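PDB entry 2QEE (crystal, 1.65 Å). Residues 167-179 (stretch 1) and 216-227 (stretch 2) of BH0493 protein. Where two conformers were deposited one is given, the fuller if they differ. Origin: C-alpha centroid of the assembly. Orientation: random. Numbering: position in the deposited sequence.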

# COMPACT_ATOMS: atom_id res chain seq x y z
N PHE C 167 -4.91 0.58 36.27
CA PHE C 167 -4.75 -0.64 35.45
C PHE C 167 -6.07 -1.34 35.33
O PHE C 167 -6.81 -1.56 36.32
CB PHE C 167 -3.71 -1.59 36.06
CG PHE C 167 -2.31 -1.08 35.98
CD1 PHE C 167 -1.44 -1.58 34.98
CD2 PHE C 167 -1.84 -0.14 36.88
CE1 PHE C 167 -0.15 -1.12 34.86
CE2 PHE C 167 -0.52 0.33 36.81
CZ PHE C 167 0.34 -0.11 35.77
N HIS C 168 -6.42 -1.67 34.10
CA HIS C 168 -7.69 -2.25 33.81
C HIS C 168 -7.51 -3.62 33.19
O HIS C 168 -6.56 -3.86 32.46
CB HIS C 168 -8.54 -1.38 32.89
CG HIS C 168 -8.64 0.05 33.36
ND1 HIS C 168 -9.70 0.52 34.11
CD2 HIS C 168 -7.78 1.09 33.25
CE1 HIS C 168 -9.51 1.80 34.40
NE2 HIS C 168 -8.34 2.17 33.89
N ALA C 169 -8.41 -4.54 33.51
CA ALA C 169 -8.32 -5.92 32.99
C ALA C 169 -8.89 -6.08 31.60
O ALA C 169 -9.90 -5.45 31.24
CB ALA C 169 -9.06 -6.92 33.94
N ALA C 170 -8.31 -7.02 30.84
CA ALA C 170 -8.96 -7.49 29.63
C ALA C 170 -8.74 -9.00 29.56
O ALA C 170 -7.63 -9.45 29.79
CB ALA C 170 -8.34 -6.82 28.35
N LEU C 171 -9.80 -9.73 29.27
CA LEU C 171 -9.83 -11.21 29.38
C LEU C 171 -9.30 -11.78 28.06
O LEU C 171 -10.02 -11.71 27.07
CB LEU C 171 -11.27 -11.69 29.66
CG LEU C 171 -11.54 -13.20 29.80
CD1 LEU C 171 -10.53 -13.82 30.80
CD2 LEU C 171 -12.99 -13.42 30.21
N ARG C 172 -8.08 -12.32 28.10
CA ARG C 172 -7.42 -12.91 26.92
C ARG C 172 -7.88 -14.36 26.78
O ARG C 172 -7.74 -15.15 27.73
CB ARG C 172 -5.89 -12.82 27.05
CG ARG C 172 -5.12 -13.46 25.89
CD ARG C 172 -3.67 -13.70 26.21
NE ARG C 172 -2.95 -14.08 24.99
CZ ARG C 172 -2.73 -15.33 24.64
NH1 ARG C 172 -3.17 -16.30 25.42
NH2 ARG C 172 -2.07 -15.63 23.51
N LEU C 173 -8.40 -14.71 25.61
CA LEU C 173 -9.03 -16.04 25.44
C LEU C 173 -8.40 -16.98 24.39
O LEU C 173 -9.01 -18.01 24.09
CB LEU C 173 -10.51 -15.88 25.17
CG LEU C 173 -11.37 -15.28 26.32
CD1 LEU C 173 -12.77 -15.03 25.86
CD2 LEU C 173 -11.28 -16.19 27.57
N ASP C 174 -7.18 -16.69 23.92
CA ASP C 174 -6.53 -17.48 22.86
C ASP C 174 -6.57 -19.02 23.16
O ASP C 174 -6.99 -19.79 22.30
CB ASP C 174 -5.10 -17.00 22.60
CG ASP C 174 -5.09 -15.57 22.03
OD1 ASP C 174 -5.94 -14.79 22.43
OD2 ASP C 174 -4.27 -15.25 21.18
N PRO C 175 -6.16 -19.43 24.37
CA PRO C 175 -6.06 -20.88 24.63
C PRO C 175 -7.41 -21.55 24.53
O PRO C 175 -7.50 -22.70 24.02
CB PRO C 175 -5.52 -20.94 26.06
CG PRO C 175 -4.69 -19.63 26.20
CD PRO C 175 -5.67 -18.64 25.53
N LEU C 176 -8.45 -20.87 24.98
CA LEU C 176 -9.81 -21.37 24.84
C LEU C 176 -10.34 -21.42 23.41
O LEU C 176 -10.89 -22.42 22.99
CB LEU C 176 -10.78 -20.61 25.73
CG LEU C 176 -12.26 -20.96 25.60
CD1 LEU C 176 -12.46 -22.33 26.33
CD2 LEU C 176 -13.17 -19.90 26.26
N LEU C 177 -10.20 -20.33 22.68
CA LEU C 177 -10.75 -20.33 21.33
C LEU C 177 -9.89 -21.08 20.32
O LEU C 177 -10.46 -21.69 19.43
CB LEU C 177 -10.95 -18.87 20.83
CG LEU C 177 -12.21 -18.15 21.30
CD1 LEU C 177 -12.45 -18.36 22.74
CD2 LEU C 177 -12.08 -16.65 21.05
N ASN C 178 -8.56 -20.98 20.44
CA ASN C 178 -7.62 -21.45 19.43
C ASN C 178 -7.06 -22.83 19.74
O ASN C 178 -6.55 -23.50 18.84
CB ASN C 178 -6.43 -20.50 19.29
CG ASN C 178 -6.85 -19.14 18.74
OD1 ASN C 178 -7.96 -19.02 18.21
ND2 ASN C 178 -6.00 -18.12 18.94
N GLU C 179 -7.11 -23.23 21.01
CA GLU C 179 -6.50 -24.52 21.43
C GLU C 179 -7.46 -25.35 22.28
O GLU C 179 -7.02 -26.02 23.25
CB GLU C 179 -5.22 -24.24 22.20
CG GLU C 179 -4.13 -23.67 21.31
CD GLU C 179 -2.95 -23.23 22.10
OE1 GLU C 179 -1.90 -23.90 21.99
OE2 GLU C 179 -3.08 -22.23 22.84
N ARG C 216 -14.78 -12.03 38.19
CA ARG C 216 -13.52 -11.86 38.86
C ARG C 216 -12.68 -10.63 38.40
O ARG C 216 -12.12 -9.88 39.23
CB ARG C 216 -12.70 -13.13 38.70
CG ARG C 216 -11.53 -13.23 39.63
CD ARG C 216 -10.99 -14.69 39.65
NE ARG C 216 -11.88 -15.69 40.29
CZ ARG C 216 -12.41 -16.75 39.67
NH1 ARG C 216 -12.16 -16.99 38.39
NH2 ARG C 216 -13.18 -17.59 40.34
N MET C 217 -12.57 -10.45 37.08
CA MET C 217 -11.61 -9.49 36.52
C MET C 217 -12.23 -8.13 36.21
O MET C 217 -11.49 -7.14 36.07
CB MET C 217 -11.05 -10.04 35.22
CG MET C 217 -10.00 -11.11 35.37
SD MET C 217 -9.38 -11.55 33.73
CE MET C 217 -8.14 -12.74 34.19
N ASP C 218 -13.54 -8.12 36.01
CA ASP C 218 -14.28 -6.98 35.50
C ASP C 218 -13.62 -6.42 34.21
O ASP C 218 -13.38 -5.23 34.10
CB ASP C 218 -14.37 -5.86 36.54
CG ASP C 218 -15.34 -4.77 36.11
OD1 ASP C 218 -16.23 -5.02 35.24
OD2 ASP C 218 -15.21 -3.65 36.63
N PRO C 219 -13.45 -7.28 33.21
CA PRO C 219 -12.65 -6.87 32.04
C PRO C 219 -13.40 -5.81 31.24
O PRO C 219 -14.65 -5.84 31.16
CB PRO C 219 -12.54 -8.19 31.24
CG PRO C 219 -13.84 -8.90 31.52
CD PRO C 219 -14.06 -8.61 33.01
N VAL C 220 -12.65 -4.91 30.59
CA VAL C 220 -13.23 -3.95 29.66
C VAL C 220 -13.58 -4.55 28.30
O VAL C 220 -14.41 -4.02 27.58
CB VAL C 220 -12.30 -2.68 29.54
CG1 VAL C 220 -12.25 -1.98 30.91
CG2 VAL C 220 -10.95 -3.05 29.12
N TYR C 221 -12.92 -5.65 27.94
CA TYR C 221 -13.27 -6.42 26.76
C TYR C 221 -12.67 -7.82 26.91
O TYR C 221 -11.80 -8.04 27.79
CB TYR C 221 -12.81 -5.72 25.42
CG TYR C 221 -11.33 -5.38 25.33
CD1 TYR C 221 -10.39 -6.38 25.01
CD2 TYR C 221 -10.86 -4.03 25.49
CE1 TYR C 221 -8.98 -6.10 24.92
CE2 TYR C 221 -9.48 -3.73 25.38
CZ TYR C 221 -8.54 -4.77 25.11
OH TYR C 221 -7.20 -4.47 24.97
N MET C 222 -13.15 -8.74 26.10
CA MET C 222 -12.55 -10.08 25.90
C MET C 222 -11.80 -10.06 24.57
O MET C 222 -12.30 -9.49 23.59
CB MET C 222 -13.68 -11.11 25.80
CG MET C 222 -14.41 -11.28 27.18
SD MET C 222 -15.72 -12.55 27.10
CE MET C 222 -17.09 -11.65 26.36
N ALA C 223 -10.64 -10.71 24.51
CA ALA C 223 -9.80 -10.55 23.31
C ALA C 223 -9.29 -11.89 22.81
O ALA C 223 -9.07 -12.83 23.62
CB ALA C 223 -8.63 -9.69 23.64
N VAL C 224 -8.95 -11.92 21.52
CA VAL C 224 -8.27 -13.09 20.93
C VAL C 224 -7.43 -12.60 19.76
O VAL C 224 -7.78 -11.56 19.17
CB VAL C 224 -9.29 -14.14 20.50
CG1 VAL C 224 -10.21 -13.64 19.33
CG2 VAL C 224 -8.58 -15.46 20.10
N SER C 225 -6.31 -13.29 19.51
CA SER C 225 -5.53 -13.09 18.30
C SER C 225 -5.79 -14.26 17.36
O SER C 225 -5.92 -15.44 17.81
CB SER C 225 -4.04 -12.93 18.57
OG SER C 225 -3.45 -14.12 19.07
N LEU C 226 -5.83 -13.95 16.08
CA LEU C 226 -6.41 -14.85 15.09
C LEU C 226 -5.55 -14.87 13.82
O LEU C 226 -4.88 -13.87 13.51
CB LEU C 226 -7.81 -14.41 14.75
CG LEU C 226 -8.82 -14.35 15.88
CD1 LEU C 226 -9.99 -13.60 15.32
CD2 LEU C 226 -9.22 -15.83 16.20
N PRO C 227 -5.50 -16.02 13.14
CA PRO C 227 -4.61 -16.23 11.98
C PRO C 227 -5.15 -15.57 10.74
O PRO C 227 -6.32 -15.21 10.69
CB PRO C 227 -4.65 -17.79 11.81
CG PRO C 227 -5.99 -18.18 12.30
CD PRO C 227 -6.22 -17.26 13.53
O HOH W 1 -11.07 -3.88 34.70

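Where two parallel strands run out of shared length, side chains often take over the pairing that the backbone can no longer supply, and this contact in BH0493 protein is a compact example. The backbone begins the work. Leu171 N donates to Tyr221 O (3.0 Å), Ala223 N to Leu171 O (2.8 Å) and Leu173 N to Ala223 O (2.8 Å), the alternation expected of a parallel ladder, with Leu171 bridged to Met222 and Arg172 to Ala223. A separate bond, Val220 N to Ala169 O (2.9 Å), comes from the loop before the strand, one residue out of the ladder's register. After Leu173, which occupies the N-cap position, stretch 1 turns into a helix while stretch 2 continues as a strand.

Asp174 now meets the strand with its carboxylate. Its CA-to-CB bond points sideways, but with chi1 at m (-66°) the end of the side chain comes nearer to Ser225. There OD2 accepts a short hydrogen bond of 2.5 Å from Ser225 OG, whose p rotamer (67°) places the hydroxyl beside the carboxylate, and the Ser225 amide reaches the same group: N lies 3.3 Å from Asp174 OD2 and makes a weak bond, also of 3.3 Å, to Asp174 OD1. Arg172, extended through three t angles, brings NH2 to 3.2 Å from Asp174 OD2; the oxygen lies well out of the guanidinium plane, so this salt bridge is one of charge alone. One turn further along the helix, Asn178 repeats the m choice (-66°) and its ND2 donates to Ser225 O at 2.9 Å. The two polar side chains thus engage both the amide and the carbonyl of Ser225.

The apolar rotamers follow the same logic of reach. Leu171, t at chi1 and p at chi2, spreads its methyls between two methionines: CD1 lies 3.9 Å from Met217 SD, and CD2 4.0 Å from Met222 CG. Its CB also packs against Pro219 CB at 4.0 Å. Met222 starts on the same face of the sheet as Leu171, yet its m, t, m conformation leads the end of the chain away; Met222 CB lies 4.0 Å from Leu173 CD1, and Met222 SD is about equally close to that methyl. On the helix, Leu177 points toward the strand and sets CD2 3.8 Å from Val224 CB.

Tyr221 shows how a rotamer can reverse the course of a side chain. Its CA-to-CB bond points away from stretch 1, but the p setting (55°) brings the ring back, so that Ala170 CB sits over one face, 3.9 Å from the centroid of the Tyr221 ring.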